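MRNA-decapping enzyme subunit 1 (Saccharomyces cerevisiae, PDB 1Q67) works with DCP2 in the complex that removes the 7-methylguanine cap from mRNA, committing transcripts to 5' to 3' decay. Local coordinates at residues B[156-160]-B[161-165]; B[212-215]-B[216-220]. One frame throughout, in Å; residues are numbered along the deposited sequence.

Contact 1 (B[156-160]-B[161-165])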
loop_
_atom_site.group_PDB
_atom_site.type_symbol
_atom_site.label_atom_id
_atom_site.label_comp_id
_atom_site.label_asym_id
_atom_site.label_seq_id
_atom_site.Cartn_x
_atom_site.Cartn_y
_atom_site.Cartn_z
ATOM N N GLY B 156 4.283 10.892 -15.542
ATOM C CA GLY B 156 3.721 11.747 -16.578
ATOM C C GLY B 156 3.018 10.929 -17.644
ATOM O O GLY B 156 3.411 9.796 -17.916
ATOM N N ILE B 157 1.965 11.473 -18.239
ATOM C CA ILE B 157 1.251 10.747 -19.289
ATOM C C ILE B 157 1.305 11.529 -20.606
ATOM O O ILE B 157 0.826 12.662 -20.686
ATOM C CB ILE B 157 -0.207 10.508 -18.902
ATOM C CG1 ILE B 157 -0.277 9.736 -17.580
ATOM C CG2 ILE B 157 -0.907 9.714 -19.991
ATOM C CD1 ILE B 157 -1.708 9.535 -17.064
ATOM N N VAL B 158 1.896 10.921 -21.633
ATOM C CA VAL B 158 2.030 11.569 -22.947
ATOM C C VAL B 158 1.242 10.831 -24.019
ATOM O O VAL B 158 1.370 9.624 -24.170
ATOM C CB VAL B 158 3.510 11.615 -23.394
ATOM C CG1 VAL B 158 3.636 12.333 -24.739
ATOM C CG2 VAL B 158 4.355 12.314 -22.328
ATOM N N PRO B 159 0.406 11.551 -24.774
ATOM C CA PRO B 159 -0.388 10.911 -25.832
ATOM C C PRO B 159 0.493 10.217 -26.879
ATOM O O PRO B 159 1.585 10.690 -27.190
ATOM C CB PRO B 159 -1.166 12.080 -26.445
ATOM C CG PRO B 159 -1.274 13.068 -25.309
ATOM C CD PRO B 159 0.089 12.987 -24.658
ATOM N N ASN B 160 0.012 9.098 -27.418
ATOM C CA ASN B 160 0.746 8.364 -28.441
ATOM C C ASN B 160 1.084 9.250 -29.645
ATOM O O ASN B 160 2.177 9.161 -30.198
ATOM C CB ASN B 160 -0.063 7.161 -28.937
ATOM C CG ASN B 160 -0.336 6.150 -27.849
ATOM O OD1 ASN B 160 0.394 6.073 -26.859
ATOM N ND2 ASN B 160 -1.387 5.352 -28.032
ATOM N N SER B 161 0.144 10.097 -30.053
ATOM C CA SER B 161 0.377 10.962 -31.208
ATOM C C SER B 161 1.577 11.870 -30.983
ATOM O O SER B 161 2.315 12.176 -31.918
ATOM C CB SER B 161 -0.862 11.804 -31.519
ATOM O OG SER B 161 -1.092 12.788 -30.524
ATOM N N VAL B 162 1.789 12.291 -29.739
ATOM C CA VAL B 162 2.923 13.152 -29.432
ATOM C C VAL B 162 4.215 12.342 -29.465
ATOM O O VAL B 162 5.229 12.810 -29.972
ATOM C CB VAL B 162 2.738 13.843 -28.059
ATOM C CG1 VAL B 162 4.003 14.611 -27.661
ATOM C CG2 VAL B 162 1.551 14.801 -28.140
ATOM N N VAL B 163 4.177 11.118 -28.948
ATOM C CA VAL B 163 5.362 10.269 -28.961
ATOM C C VAL B 163 5.738 9.889 -30.400
ATOM O O VAL B 163 6.919 9.888 -30.760
ATOM C CB VAL B 163 5.145 8.975 -28.137
ATOM C CG1 VAL B 163 6.334 8.032 -28.308
ATOM C CG2 VAL B 163 4.979 9.319 -26.664
ATOM N N ASN B 164 4.738 9.569 -31.219
ATOM C CA ASN B 164 4.992 9.194 -32.608
ATOM C C ASN B 164 5.559 10.363 -33.411
ATOM O O ASN B 164 6.504 10.187 -34.179
ATOM C CB ASN B 164 3.712 8.673 -33.272
ATOM C CG ASN B 164 3.249 7.352 -32.683
ATOM O OD1 ASN B 164 4.067 6.517 -32.280
ATOM N ND2 ASN B 164 1.935 7.146 -32.645
ATOM N N LYS B 165 4.991 11.550 -33.232
ATOM C CA LYS B 165 5.481 12.725 -33.936
ATOM C C LYS B 165 6.938 12.956 -33.541
ATOM O O LYS B 165 7.806 13.184 -34.394
ATOM C CB LYS B 165 4.656 13.960 -33.567
ATOM C CG LYS B 165 5.112 15.232 -34.284
ATOM C CD LYS B 165 4.550 16.486 -33.637
ATOM C CE LYS B 165 3.062 16.665 -33.912
ATOM N NZ LYS B 165 2.802 17.111 -35.308
#

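Contact 2 (B[212-215]-B[216-220])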
loop_
_atom_site.group_PDB
_atom_site.type_symbol
_atom_site.label_atom_id
_atom_site.label_comp_id
_atom_site.label_asym_id
_atom_site.label_seq_id
_atom_site.Cartn_x
_atom_site.Cartn_y
_atom_site.Cartn_z
ATOM N N GLN B 212 -11.739 -0.238 -13.818
ATOM C CA GLN B 212 -12.164 -0.141 -15.205
ATOM C C GLN B 212 -12.204 1.322 -15.646
ATOM O O GLN B 212 -11.825 1.654 -16.770
ATOM C CB GLN B 212 -13.546 -0.779 -15.375
ATOM C CG GLN B 212 -13.766 -1.364 -16.750
ATOM C CD GLN B 212 -12.804 -2.505 -17.049
ATOM O OE1 GLN B 212 -12.447 -2.747 -18.199
ATOM N NE2 GLN B 212 -12.388 -3.215 -16.010
ATOM N N ASN B 213 -12.655 2.199 -14.757
ATOM C CA ASN B 213 -12.727 3.618 -15.075
ATOM C C ASN B 213 -11.363 4.273 -15.281
ATOM O O ASN B 213 -11.221 5.144 -16.136
ATOM C CB ASN B 213 -13.495 4.362 -13.983
ATOM C CG ASN B 213 -14.975 4.049 -14.006
ATOM O OD1 ASN B 213 -15.372 2.886 -14.089
ATOM N ND2 ASN B 213 -15.804 5.083 -13.931
ATOM N N ILE B 214 -10.359 3.872 -14.505
ATOM C CA ILE B 214 -9.039 4.467 -14.659
ATOM C C ILE B 214 -8.426 3.931 -15.956
ATOM O O ILE B 214 -7.755 4.654 -16.688
ATOM C CB ILE B 214 -8.114 4.149 -13.445
ATOM C CG1 ILE B 214 -6.980 5.171 -13.391
ATOM C CG2 ILE B 214 -7.490 2.765 -13.579
ATOM C CD1 ILE B 214 -5.996 4.957 -12.250
ATOM N N TYR B 215 -8.679 2.658 -16.237
ATOM C CA TYR B 215 -8.181 2.028 -17.448
ATOM C C TYR B 215 -8.747 2.757 -18.671
ATOM O O TYR B 215 -8.031 3.052 -19.627
ATOM C CB TYR B 215 -8.608 0.554 -17.478
ATOM C CG TYR B 215 -8.542 -0.063 -18.857
ATOM C CD1 TYR B 215 -7.320 -0.291 -19.487
ATOM C CD2 TYR B 215 -9.710 -0.355 -19.557
ATOM C CE1 TYR B 215 -7.264 -0.789 -20.785
ATOM C CE2 TYR B 215 -9.667 -0.851 -20.854
ATOM C CZ TYR B 215 -8.444 -1.063 -21.464
ATOM O OH TYR B 215 -8.409 -1.511 -22.763
ATOM N N GLU B 216 -10.042 3.049 -18.618
ATOM C CA GLU B 216 -10.739 3.732 -19.706
ATOM C C GLU B 216 -10.229 5.162 -19.896
ATOM O O GLU B 216 -10.058 5.627 -21.024
ATOM C CB GLU B 216 -12.243 3.768 -19.418
ATOM C CG GLU B 216 -13.114 3.315 -20.567
ATOM C CD GLU B 216 -13.169 1.812 -20.691
ATOM O OE1 GLU B 216 -13.673 1.172 -19.745
ATOM O OE2 GLU B 216 -12.712 1.272 -21.724
ATOM N N LEU B 217 -9.999 5.866 -18.791
ATOM C CA LEU B 217 -9.499 7.230 -18.874
ATOM C C LEU B 217 -8.083 7.293 -19.454
ATOM O O LEU B 217 -7.812 8.080 -20.355
ATOM C CB LEU B 217 -9.515 7.892 -17.495
ATOM C CG LEU B 217 -8.835 9.261 -17.413
ATOM C CD1 LEU B 217 -9.559 10.244 -18.327
ATOM C CD2 LEU B 217 -8.850 9.761 -15.965
ATOM N N ILE B 218 -7.176 6.471 -18.943
ATOM C CA ILE B 218 -5.810 6.501 -19.443
ATOM C C ILE B 218 -5.748 6.100 -20.915
ATOM O O ILE B 218 -5.008 6.694 -21.702
ATOM C CB ILE B 218 -4.890 5.578 -18.628
ATOM C CG1 ILE B 218 -4.830 6.065 -17.174
ATOM C CG2 ILE B 218 -3.491 5.575 -19.243
ATOM C CD1 ILE B 218 -4.122 5.109 -16.237
ATOM N N LYS B 219 -6.529 5.088 -21.271
ATOM C CA LYS B 219 -6.608 4.602 -22.639
ATOM C C LYS B 219 -7.028 5.769 -23.522
ATOM O O LYS B 219 -6.426 6.023 -24.562
ATOM C CB LYS B 219 -7.650 3.482 -22.716
ATOM C CG LYS B 219 -7.880 2.885 -24.093
ATOM C CD LYS B 219 -6.732 2.001 -24.520
ATOM C CE LYS B 219 -7.089 1.232 -25.791
ATOM N NZ LYS B 219 -5.894 0.586 -26.418
ATOM N N TYR B 220 -8.055 6.491 -23.083
ATOM C CA TYR B 220 -8.564 7.634 -23.829
ATOM C C TYR B 220 -7.525 8.747 -23.966
ATOM O O TYR B 220 -7.421 9.383 -25.011
ATOM C CB TYR B 220 -9.813 8.206 -23.144
ATOM C CG TYR B 220 -10.451 9.348 -23.910
ATOM C CD1 TYR B 220 -11.420 9.105 -24.890
ATOM C CD2 TYR B 220 -10.036 10.662 -23.706
ATOM C CE1 TYR B 220 -11.949 10.142 -25.647
ATOM C CE2 TYR B 220 -10.559 11.708 -24.458
ATOM C CZ TYR B 220 -11.511 11.438 -25.428
ATOM O OH TYR B 220 -12.005 12.468 -26.189
#

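Contact 1 (B[156-160]-B[161-165])
P159 and N160 hand their carbonyls to the first turn of the helix that starts here: V163 N bonds to P159 O at 3.2 Å, lying in the carbonyl plane, and N164 N bonds to N160 O at 2.8 Å, a nearly straight bond (N-H...O 165°). V162 N also leans on P159 O, well bent, so P159 O receives two N-H groups, the one from V162 only weakly. The side chains then close the corner between extended chain and helix. V158 does most of it. Its CG1 stands anti to the backbone N (chi1 -178°), which carries that methyl forward to V162 CG1 at 3.7 Å and to V163 CG2 at 3.8 Å; the V158 and V162 side chains cross at about a right angle. P159 lies beside V162, both pointing the same way, with its CD 4.2 Å from V162 CG2. V163 CG2 also rests on P159 O at 3.7 Å, adding apolar cover to an oxygen already in use. Further along, the amide of N164 folds back over its own turn, its CG 3.3 Å from N160 O. Beyond the corner, N160 pairs through its backbone with L222 and its side chain touches the same residue, which ties the new helix to helix 208-223, while P159 packs on Y140 of the adjacent strand. This is a strand-to-helix junction with proline at the N-cap position, where edge strand 152-157 of the four-stranded antiparallel sheet runs into helix 160-169 in this Dcp1 domain, whose family belongs to the PH clan.

Contact 2 (B[212-215]-B[216-220])
Y215 and E216 are neighbours along helix 208-223, and the tyrosine is the side chain to follow. Y215 CB lies 3.1 Å from E216 N, a closeness set by the backbone. With CG anti to the backbone N (chi1 161°), the ring extends outward beside E216: CG and CD2 are still near E216 N, and Y215 CE2 comes 3.8 Å from E216 OE2. Ring and carboxylate planes stand 77° apart, almost perpendicular. At the tip, Y215 OH approaches the K219 CD methylene at 4.3 Å, one turn on; the K219 ammonium itself is engaged elsewhere, in a salt bridge with E223. The tyrosine also packs on V184 and V186 of strand 183-187. Cutting Y215 back to an alanine would remove the ring and is likely to leave a gap against these two valines, with the E216 carboxylate losing the ring beside it. E216 bends at chi2, which brings OE1 back to 3.9 Å from Q212 CG. On the buried side, I214 and I218 run side by side, CG1 of I214 4.0 Å from CD1 of I218. Under all of this the backbone is regular, with I218 N to I214 O at 3.0 Å the straightest (174°) of the four i to i+4 bonds that link 212-215 to 216-220. I214 and I218 pack against strands of both sheets, I67 of strand 64-70 on one and V191 and I193 of strand 190-194 on the other, and L217 meets F39 and I67.

Contact 1 precedes contact 2 along the chain, and their centres lie 16 Å apart, with about 5 Å between nearest atoms and no direct touch. What joins them is the later part of helix 208-223: L222, just past contact 2, meets I157 and N160 of contact 1, and E223, the salt-bridge partner of K219, also has its carboxylate near the N160 amide. The end of this helix therefore ties the strand-to-helix corner of contact 1 to the helix that carries contact 2. Both are consistent with structural parts of the PH-clan domain rather than a known site.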